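Local coordinates for protein S-adenosylmethionine:tRNA ribosyltransferase-isomerase (Thermotoga maritima, PDB 1VKY) that probably transfers and isomerises the ribose moiety of S-adenosylmethionine onto the 7-aminomethyl-7-deazaguanine base of tRNA, giving epoxyqueuosine in the queuosine pathway, at residues R97-V107 and T137-D147; A37-R45 and S339-L347. All coordinates share one frame; numbering follows the deposited sequence.

Interaction 1: residues R97-V107 and T137-D147; sequences RLEEGIWKCLV and TRILKFQPQDD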
loop_
_atom_site.group_PDB
_atom_site.type_symbol
_atom_site.label_atom_id
_atom_site.label_comp_id
_atom_site.label_asym_id
_atom_site.label_seq_id
_atom_site.Cartn_x
_atom_site.Cartn_y
_atom_site.Cartn_z
ATOM N N ARG B 97 -7.462 26.307 -9.837
ATOM C CA ARG B 97 -8.416 27.318 -9.382
ATOM C C ARG B 97 -7.723 28.584 -8.976
ATOM O O ARG B 97 -6.822 28.565 -8.131
ATOM C CB ARG B 97 -9.144 26.753 -8.188
ATOM C CG ARG B 97 -10.156 27.614 -7.539
ATOM C CD ARG B 97 -10.812 26.853 -6.420
ATOM N NE ARG B 97 -11.900 27.600 -5.830
ATOM C CZ ARG B 97 -11.757 28.457 -4.836
ATOM N NH1 ARG B 97 -10.572 28.710 -4.314
ATOM N NH2 ARG B 97 -12.813 29.073 -4.359
ATOM N N LEU B 98 -8.140 29.695 -9.577
ATOM C CA LEU B 98 -7.560 30.994 -9.254
ATOM C C LEU B 98 -8.408 31.685 -8.197
ATOM O O LEU B 98 -7.916 32.476 -7.403
ATOM C CB LEU B 98 -7.419 31.853 -10.513
ATOM C CG LEU B 98 -6.641 31.227 -11.693
ATOM C CD1 LEU B 98 -6.378 32.285 -12.745
ATOM C CD2 LEU B 98 -5.329 30.575 -11.273
ATOM N N GLU B 99 -9.683 31.342 -8.193
ATOM C CA GLU B 99 -10.689 31.992 -7.398
ATOM C C GLU B 99 -11.965 31.176 -7.632
ATOM O O GLU B 99 -12.099 30.551 -8.669
ATOM C CB GLU B 99 -10.834 33.462 -7.874
ATOM C CG GLU B 99 -12.086 34.176 -7.455
ATOM C CD GLU B 99 -11.888 35.657 -7.203
ATOM O OE1 GLU B 99 -12.065 36.470 -8.142
ATOM O OE2 GLU B 99 -11.592 36.027 -6.044
ATOM N N GLU B 100 -12.901 31.188 -6.684
ATOM C CA GLU B 100 -14.185 30.510 -6.858
ATOM C C GLU B 100 -14.729 30.816 -8.242
ATOM O O GLU B 100 -14.897 31.967 -8.599
ATOM C CB GLU B 100 -15.182 31.018 -5.808
ATOM C CG GLU B 100 -16.602 30.456 -5.923
ATOM C CD GLU B 100 -16.734 28.991 -5.510
ATOM O OE1 GLU B 100 -15.880 28.469 -4.775
ATOM O OE2 GLU B 100 -17.729 28.350 -5.898
ATOM N N GLY B 101 -14.975 29.789 -9.030
ATOM C CA GLY B 101 -15.535 29.985 -10.370
ATOM C C GLY B 101 -14.619 30.568 -11.441
ATOM O O GLY B 101 -15.099 30.886 -12.518
ATOM N N ILE B 102 -13.319 30.730 -11.150
ATOM C CA ILE B 102 -12.297 31.134 -12.137
ATOM C C ILE B 102 -11.146 30.106 -12.089
ATOM O O ILE B 102 -10.435 29.955 -11.066
ATOM C CB ILE B 102 -11.780 32.607 -11.908
ATOM C CG1 ILE B 102 -12.937 33.594 -11.845
ATOM C CG2 ILE B 102 -10.821 33.018 -13.025
ATOM C CD1 ILE B 102 -12.520 35.040 -11.683
ATOM N N TRP B 103 -10.986 29.392 -13.204
ATOM C CA TRP B 103 -10.054 28.292 -13.327
ATOM C C TRP B 103 -9.181 28.382 -14.568
ATOM O O TRP B 103 -9.665 28.748 -15.643
ATOM C CB TRP B 103 -10.862 26.989 -13.434
ATOM C CG TRP B 103 -11.533 26.595 -12.178
ATOM C CD1 TRP B 103 -12.675 27.146 -11.634
ATOM C CD2 TRP B 103 -11.124 25.568 -11.293
ATOM N NE1 TRP B 103 -12.984 26.515 -10.459
ATOM C CE2 TRP B 103 -12.047 25.544 -10.220
ATOM C CE3 TRP B 103 -10.067 24.661 -11.287
ATOM C CZ2 TRP B 103 -11.948 24.640 -9.172
ATOM C CZ3 TRP B 103 -9.980 23.756 -10.259
ATOM C CH2 TRP B 103 -10.918 23.762 -9.209
ATOM N N LYS B 104 -7.903 28.012 -14.419
ATOM C CA LYS B 104 -7.056 27.704 -15.542
ATOM C C LYS B 104 -7.465 26.343 -16.010
ATOM O O LYS B 104 -7.527 25.413 -15.214
ATOM C CB LYS B 104 -5.576 27.653 -15.162
ATOM C CG LYS B 104 -4.991 29.001 -14.888
ATOM C CD LYS B 104 -3.608 28.905 -14.272
ATOM C CE LYS B 104 -2.603 28.245 -15.174
ATOM N NZ LYS B 104 -2.114 29.195 -16.166
ATOM N N CYS B 105 -7.723 26.239 -17.304
ATOM C CA CYS B 105 -8.282 25.040 -17.911
ATOM C C CYS B 105 -7.507 24.655 -19.143
ATOM O O CYS B 105 -6.937 25.489 -19.836
ATOM C CB CYS B 105 -9.735 25.291 -18.327
ATOM S SG CYS B 105 -10.824 25.653 -16.930
ATOM N N LEU B 106 -7.547 23.364 -19.434
ATOM C CA LEU B 106 -7.066 22.848 -20.696
ATOM C C LEU B 106 -8.294 22.776 -21.589
ATOM O O LEU B 106 -9.276 22.140 -21.223
ATOM C CB LEU B 106 -6.434 21.459 -20.466
ATOM C CG LEU B 106 -5.093 21.241 -21.104
ATOM C CD1 LEU B 106 -5.318 21.074 -22.600
ATOM C CD2 LEU B 106 -4.143 22.384 -20.813
ATOM N N VAL B 107 -8.261 23.465 -22.723
ATOM C CA VAL B 107 -9.406 23.540 -23.613
ATOM C C VAL B 107 -8.984 22.941 -24.955
ATOM O O VAL B 107 -7.981 23.365 -25.527
ATOM C CB VAL B 107 -9.878 24.992 -23.771
ATOM C CG1 VAL B 107 -10.925 25.091 -24.827
ATOM C CG2 VAL B 107 -10.418 25.516 -22.443
ATOM N N THR B 137 -2.936 27.229 -21.343
ATOM C CA THR B 137 -4.244 27.048 -20.754
ATOM C C THR B 137 -5.086 28.249 -21.110
ATOM O O THR B 137 -4.604 29.196 -21.746
ATOM C CB THR B 137 -4.117 26.904 -19.245
ATOM O OG1 THR B 137 -3.388 28.025 -18.730
ATOM C CG2 THR B 137 -3.233 25.648 -18.873
ATOM N N ARG B 138 -6.351 28.166 -20.726
ATOM C CA ARG B 138 -7.336 29.220 -20.883
ATOM C C ARG B 138 -7.832 29.533 -19.494
ATOM O O ARG B 138 -8.098 28.627 -18.720
ATOM C CB ARG B 138 -8.505 28.718 -21.729
ATOM C CG ARG B 138 -8.409 29.033 -23.222
ATOM C CD ARG B 138 -7.050 28.953 -23.744
ATOM N NE ARG B 138 -6.943 29.050 -25.184
ATOM C CZ ARG B 138 -5.827 28.726 -25.811
ATOM N NH1 ARG B 138 -4.766 28.333 -25.114
ATOM N NH2 ARG B 138 -5.753 28.795 -27.128
ATOM N N ILE B 139 -7.925 30.812 -19.165
ATOM C CA ILE B 139 -8.522 31.210 -17.916
ATOM C C ILE B 139 -9.988 31.408 -18.201
ATOM O O ILE B 139 -10.362 32.235 -19.014
ATOM C CB ILE B 139 -7.860 32.484 -17.361
ATOM C CG1 ILE B 139 -6.406 32.193 -16.941
ATOM C CG2 ILE B 139 -8.611 32.943 -16.151
ATOM C CD1 ILE B 139 -5.452 32.117 -18.062
ATOM N N LEU B 140 -10.816 30.640 -17.518
ATOM C CA LEU B 140 -12.251 30.666 -17.743
ATOM C C LEU B 140 -12.969 31.132 -16.494
ATOM O O LEU B 140 -12.710 30.649 -15.400
ATOM C CB LEU B 140 -12.740 29.265 -18.089
ATOM C CG LEU B 140 -12.823 28.786 -19.544
ATOM C CD1 LEU B 140 -11.847 29.359 -20.494
ATOM C CD2 LEU B 140 -12.703 27.319 -19.532
ATOM N N LYS B 141 -13.883 32.076 -16.674
ATOM C CA LYS B 141 -14.803 32.493 -15.612
ATOM C C LYS B 141 -16.167 31.842 -15.876
ATOM O O LYS B 141 -16.790 32.081 -16.915
ATOM C CB LYS B 141 -14.923 34.025 -15.560
ATOM C CG LYS B 141 -15.870 34.537 -14.493
ATOM C CD LYS B 141 -15.849 36.087 -14.323
ATOM C CE LYS B 141 -16.716 36.832 -15.331
ATOM N NZ LYS B 141 -18.180 36.753 -15.089
ATOM N N PHE B 142 -16.606 30.999 -14.948
ATOM C CA PHE B 142 -17.894 30.297 -15.064
ATOM C C PHE B 142 -19.048 31.199 -14.667
ATOM O O PHE B 142 -18.867 32.130 -13.894
ATOM C CB PHE B 142 -17.855 29.010 -14.243
ATOM C CG PHE B 142 -16.981 27.973 -14.856
ATOM C CD1 PHE B 142 -15.640 27.923 -14.565
ATOM C CD2 PHE B 142 -17.488 27.107 -15.811
ATOM C CE1 PHE B 142 -14.837 26.988 -15.163
ATOM C CE2 PHE B 142 -16.671 26.150 -16.404
ATOM C CZ PHE B 142 -15.367 26.098 -16.081
ATOM N N GLN B 143 -20.218 30.957 -15.256
ATOM C CA GLN B 143 -21.428 31.723 -14.943
ATOM C C GLN B 143 -22.495 30.673 -14.618
ATOM O O GLN B 143 -22.886 29.926 -15.513
ATOM C CB GLN B 143 -21.820 32.582 -16.135
ATOM C CG GLN B 143 -22.946 33.592 -15.856
ATOM C CD GLN B 143 -22.941 34.738 -16.855
ATOM O OE1 GLN B 143 -23.956 35.005 -17.508
ATOM N NE2 GLN B 143 -21.789 35.410 -16.989
ATOM N N PRO B 144 -22.892 30.526 -13.345
ATOM C CA PRO B 144 -22.436 31.347 -12.234
ATOM C C PRO B 144 -21.085 30.879 -11.724
ATOM O O PRO B 144 -20.654 29.774 -12.040
ATOM C CB PRO B 144 -23.512 31.113 -11.163
ATOM C CG PRO B 144 -23.980 29.732 -11.391
ATOM C CD PRO B 144 -23.785 29.452 -12.880
ATOM N N GLN B 145 -20.424 31.720 -10.940
ATOM C CA GLN B 145 -19.150 31.373 -10.339
ATOM C C GLN B 145 -19.355 30.503 -9.120
ATOM O O GLN B 145 -19.260 30.965 -7.986
ATOM C CB GLN B 145 -18.381 32.638 -9.979
ATOM C CG GLN B 145 -17.860 33.342 -11.185
ATOM C CD GLN B 145 -17.205 34.667 -10.861
ATOM O OE1 GLN B 145 -17.680 35.716 -11.308
ATOM N NE2 GLN B 145 -16.124 34.629 -10.085
ATOM N N ASP B 146 -19.622 29.230 -9.370
ATOM C CA ASP B 146 -20.005 28.285 -8.320
ATOM C C ASP B 146 -19.312 26.945 -8.593
ATOM O O ASP B 146 -19.666 26.230 -9.517
ATOM C CB ASP B 146 -21.541 28.163 -8.307
ATOM C CG ASP B 146 -22.085 27.215 -7.216
ATOM O OD1 ASP B 146 -21.339 26.423 -6.598
ATOM O OD2 ASP B 146 -23.297 27.177 -6.928
ATOM N N ASP B 147 -18.311 26.619 -7.793
ATOM C CA ASP B 147 -17.469 25.445 -8.044
ATOM C C ASP B 147 -18.228 24.136 -7.861
ATOM O O ASP B 147 -17.938 23.131 -8.527
ATOM C CB ASP B 147 -16.242 25.447 -7.117
ATOM C CG ASP B 147 -15.126 26.418 -7.569
ATOM O OD1 ASP B 147 -15.203 27.074 -8.634
ATOM O OD2 ASP B 147 -14.112 26.572 -6.885
#

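Interaction 2: residues A37-R45 and S339-L347; sequences ASRLMVLHR and SFGDAMLIL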
loop_
_atom_site.group_PDB
_atom_site.type_symbol
_atom_site.label_atom_id
_atom_site.label_comp_id
_atom_site.label_asym_id
_atom_site.label_seq_id
_atom_site.Cartn_x
_atom_site.Cartn_y
_atom_site.Cartn_z
ATOM N N ALA B 37 12.114 7.411 9.583
ATOM C CA ALA B 37 12.925 6.429 10.242
ATOM C C ALA B 37 13.200 5.312 9.263
ATOM O O ALA B 37 13.844 4.333 9.617
ATOM C CB ALA B 37 12.224 5.881 11.504
ATOM N N SER B 38 12.776 5.463 8.012
ATOM C CA SER B 38 13.175 4.494 6.983
ATOM C C SER B 38 14.701 4.600 6.731
ATOM O O SER B 38 15.355 5.582 7.166
ATOM C CB SER B 38 12.349 4.711 5.712
ATOM O OG SER B 38 12.763 5.900 5.070
ATOM N N ARG B 39 15.273 3.581 6.083
ATOM C CA ARG B 39 16.683 3.607 5.697
ATOM C C ARG B 39 16.862 4.541 4.505
ATOM O O ARG B 39 15.912 4.780 3.763
ATOM C CB ARG B 39 17.185 2.209 5.356
ATOM C CG ARG B 39 17.032 1.296 6.519
ATOM C CD ARG B 39 17.549 -0.103 6.293
ATOM N NE ARG B 39 18.982 -0.073 6.339
ATOM C CZ ARG B 39 19.759 -1.137 6.331
ATOM N NH1 ARG B 39 19.237 -2.359 6.278
ATOM N NH2 ARG B 39 21.081 -0.961 6.367
ATOM N N LEU B 40 18.048 5.140 4.405
ATOM C CA LEU B 40 18.433 6.010 3.286
ATOM C C LEU B 40 19.814 5.580 2.865
ATOM O O LEU B 40 20.771 5.806 3.607
ATOM C CB LEU B 40 18.468 7.494 3.714
ATOM C CG LEU B 40 18.924 8.560 2.700
ATOM C CD1 LEU B 40 17.936 8.672 1.559
ATOM C CD2 LEU B 40 19.148 9.925 3.307
ATOM N N MET B 41 19.925 5.002 1.673
ATOM C CA MET B 41 21.216 4.752 1.056
ATOM C C MET B 41 21.620 6.013 0.277
ATOM O O MET B 41 20.857 6.516 -0.515
ATOM C CB MET B 41 21.154 3.574 0.079
ATOM C CG MET B 41 22.525 3.152 -0.424
ATOM S SD MET B 41 22.515 1.674 -1.448
ATOM C CE MET B 41 22.036 0.401 -0.306
ATOM N N VAL B 42 22.849 6.475 0.497
ATOM C CA VAL B 42 23.363 7.652 -0.175
ATOM C C VAL B 42 24.468 7.249 -1.134
ATOM O O VAL B 42 25.470 6.646 -0.725
ATOM C CB VAL B 42 23.890 8.682 0.843
ATOM C CG1 VAL B 42 24.333 9.938 0.145
ATOM C CG2 VAL B 42 22.790 9.040 1.877
ATOM N N LEU B 43 24.298 7.668 -2.382
ATOM C CA LEU B 43 25.222 7.443 -3.474
ATOM C C LEU B 43 25.883 8.762 -3.907
ATOM O O LEU B 43 25.210 9.722 -4.244
ATOM C CB LEU B 43 24.467 6.836 -4.671
ATOM C CG LEU B 43 24.323 5.301 -4.672
ATOM C CD1 LEU B 43 23.681 4.791 -3.476
ATOM C CD2 LEU B 43 23.579 4.883 -5.886
ATOM N N HIS B 44 27.213 8.777 -3.871
ATOM C CA HIS B 44 28.006 9.932 -4.263
ATOM C C HIS B 44 28.625 9.598 -5.616
ATOM O O HIS B 44 29.586 8.833 -5.700
ATOM C CB HIS B 44 29.101 10.200 -3.226
ATOM C CG HIS B 44 28.593 10.492 -1.845
ATOM N ND1 HIS B 44 28.388 11.771 -1.386
ATOM C CD2 HIS B 44 28.278 9.670 -0.813
ATOM C CE1 HIS B 44 27.968 11.729 -0.133
ATOM N NE2 HIS B 44 27.903 10.467 0.241
ATOM N N ARG B 45 28.077 10.155 -6.679
ATOM C CA ARG B 45 28.443 9.654 -8.015
ATOM C C ARG B 45 29.882 9.855 -8.398
ATOM O O ARG B 45 30.484 8.948 -8.931
ATOM C CB ARG B 45 27.570 10.266 -9.098
ATOM C CG ARG B 45 26.111 9.826 -9.063
ATOM C CD ARG B 45 25.265 10.678 -9.969
ATOM N NE ARG B 45 25.071 12.037 -9.473
ATOM C CZ ARG B 45 24.417 12.962 -10.156
ATOM N NH1 ARG B 45 24.258 14.164 -9.654
ATOM N NH2 ARG B 45 23.920 12.681 -11.348
ATOM N N SER B 339 7.232 0.818 -3.089
ATOM C CA SER B 339 6.546 2.014 -2.662
ATOM C C SER B 339 6.525 2.349 -1.165
ATOM O O SER B 339 6.425 3.544 -0.811
ATOM C CB SER B 339 5.103 1.953 -3.206
ATOM O OG SER B 339 5.141 1.957 -4.646
ATOM N N PHE B 340 6.559 1.339 -0.295
ATOM C CA PHE B 340 6.482 1.553 1.155
ATOM C C PHE B 340 7.789 1.232 1.828
ATOM O O PHE B 340 7.864 1.239 3.074
ATOM C CB PHE B 340 5.332 0.723 1.771
ATOM C CG PHE B 340 4.030 1.018 1.117
ATOM C CD1 PHE B 340 3.497 0.148 0.180
ATOM C CD2 PHE B 340 3.441 2.271 1.289
ATOM C CE1 PHE B 340 2.341 0.479 -0.520
ATOM C CE2 PHE B 340 2.281 2.610 0.612
ATOM C CZ PHE B 340 1.728 1.711 -0.303
ATOM N N GLY B 341 8.827 1.037 1.006
ATOM C CA GLY B 341 10.173 0.694 1.471
ATOM C C GLY B 341 11.073 1.868 1.756
ATOM O O GLY B 341 10.629 2.968 2.056
ATOM N N ASP B 342 12.363 1.613 1.630
ATOM C CA ASP B 342 13.366 2.558 2.017
ATOM C C ASP B 342 13.643 3.541 0.845
ATOM O O ASP B 342 13.001 3.469 -0.212
ATOM C CB ASP B 342 14.635 1.809 2.432
ATOM C CG ASP B 342 14.429 1.011 3.687
ATOM O OD1 ASP B 342 13.809 1.551 4.617
ATOM O OD2 ASP B 342 14.862 -0.141 3.818
ATOM N N ALA B 343 14.581 4.449 1.065
ATOM C CA ALA B 343 14.937 5.475 0.083
ATOM C C ALA B 343 16.432 5.493 -0.283
ATOM O O ALA B 343 17.279 4.993 0.448
ATOM C CB ALA B 343 14.564 6.812 0.589
ATOM N N MET B 344 16.706 6.114 -1.435
ATOM C CA MET B 344 18.054 6.381 -1.961
ATOM C C MET B 344 18.163 7.883 -2.273
ATOM O O MET B 344 17.222 8.468 -2.842
ATOM C CB MET B 344 18.231 5.573 -3.242
ATOM C CG MET B 344 19.525 5.770 -3.953
ATOM S SD MET B 344 19.613 4.720 -5.413
ATOM C CE MET B 344 20.161 3.135 -4.687
ATOM N N LEU B 345 19.277 8.486 -1.848
ATOM C CA LEU B 345 19.716 9.840 -2.246
ATOM C C LEU B 345 20.942 9.684 -3.133
ATOM O O LEU B 345 21.956 9.086 -2.718
ATOM C CB LEU B 345 20.121 10.681 -1.030
ATOM C CG LEU B 345 20.753 12.059 -1.256
ATOM C CD1 LEU B 345 19.841 12.989 -2.056
ATOM C CD2 LEU B 345 21.169 12.717 0.063
ATOM N N ILE B 346 20.830 10.192 -4.353
ATOM C CA ILE B 346 21.914 10.208 -5.290
ATOM C C ILE B 346 22.358 11.634 -5.452
ATOM O O ILE B 346 21.574 12.467 -5.888
ATOM C CB ILE B 346 21.515 9.632 -6.625
ATOM C CG1 ILE B 346 20.922 8.235 -6.440
ATOM C CG2 ILE B 346 22.776 9.575 -7.534
ATOM C CD1 ILE B 346 19.918 7.894 -7.399
ATOM N N LEU B 347 23.614 11.886 -5.067
ATOM C CA LEU B 347 24.272 13.223 -5.183
ATOM C C LEU B 347 25.280 13.273 -6.352
ATOM O O LEU B 347 25.425 14.314 -7.016
ATOM C CB LEU B 347 25.050 13.511 -3.913
ATOM C CG LEU B 347 24.190 13.638 -2.656
ATOM C CD1 LEU B 347 25.047 13.619 -1.454
ATOM C CD2 LEU B 347 23.369 14.912 -2.721
ATOM O OXT LEU B 347 25.969 12.289 -6.678
#

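Interaction 1: residues R97-V107 and T137-D147
Two central antiparallel strands of the six-stranded sheet, 102-108 and 138-143, pair here, and the start of helix 147-153 closes their end against the type II turn Glu-99 to Ile-102. Asp-147, the first residue of that helix, carries most of the side-chain hydrogen bonding at the turn end. Its OD1 accepts Gly-101 N at 2.8 Å and Trp-103 NE1 at 2.9 Å, from opposite faces of the carboxylate; the bond from the indole N-H is nearly straight, at 176°, and OD1 lies in the ring plane. OD2 takes a salt bridge from Arg-97 NE, 2.7 Å away. CG anti to the backbone N (chi1 179°) and an extended chain beyond carry NE to OD2, and Arg-97 CB lies over one face of the Trp-103 ring, offset toward its rim. Glu-100 bends at chi2 (72°), so that OE2 receives Asp-147 N at 2.6 Å while OE1 pairs with Arg-97 NH2. On the face shared with Trp-103, Cys-105 SG touches Leu-140 CD2 (3.6 Å), and Val-107 CG2 meets the same methyl. On the other face Ile-102 CG2 packs on Ile-139 CG2 at 3.8 Å. At the far end Lys-104 NZ reaches Thr-137 OG1, and both also bind Asp-135. Because Glu-100 OE1 and Asp-147 OD2 lie only 3.3 Å apart, Arg-97, which bonds both through NH2 and NE, probably offsets the repulsion of two carboxylates.

Interaction 2: residues A37-R45 and S339-L347
Leu-347 OXT, an oxygen of the chain's own terminal carboxylate, is gripped twice by Arg-45: by its backbone N at 3.0 Å and by its side-chain NE at 2.9 Å, the latter a salt bridge. The carboxylate lies just past strand 343-346, which runs parallel to strand 39-44 within the nine-stranded mixed sheet, so the last strand of the protein lies beside its first. Arg-45 NH1 adds a bond to Leu-347 O, giving a side-on, two-nitrogen grip. Both oxygens sit close to the guanidinium plane, although NH1 stands well above the carboxylate plane as it meets O. A bend at chi3 (-71°) turns the guanidinium back to the terminus, and its remaining nitrogen, NH2, bonds Phe-317 O of helix 309-318. Alternating backbone bonds in parallel register join the strands, from Ala-343 N on Arg-39 O to Leu-347 N on Leu-43 O.

On one face Leu-43 and Met-344 cross obliquely, with Leu-43 CD2 4.0 Å from Met-344 SD, and helix 320-332 packs over both through Phe-322, Ala-326 and Tyr-327. Ile-346 CG2 touches Arg-45 CD at 3.7 Å, the two side chains crossing at about a right angle. Leu-40 lies on the reverse face, its CD1 3.9 Å from Leu-345 CB. Leu-347 CD1 rests against His-44 CE1, the two side chains lying side by side, while His-44 NE2 bonds Glu-51 of the adjacent strand 49-54. Where the pairing begins, Asp-342 OD1 also forms a salt bridge with Arg-336 and accepts Arg-39 N at 2.9 Å from 61° out of the carboxylate plane.

How the interactions relate
The two contacts belong to different sheets on opposite sides of the chain's centre, with about 27 Å between their nearest atoms. Interaction 1 joins antiparallel strands close together in sequence and is partly buried; its acidic groups sit where a turn meets a helix start, where Arg-97, Glu-100 and Asp-147 form a salt-bridge network. Interaction 2 is more deeply buried and parallel, bringing together segments almost 300 residues apart; the chain between them includes all of interaction 1. Its strand side chains are largely apolar, those of one face lying under two helices, with charges kept to the strand ends. In both an arginine meets carboxylate oxygens, those of two acidic side chains in interaction 1 and of the chain terminus in interaction 2.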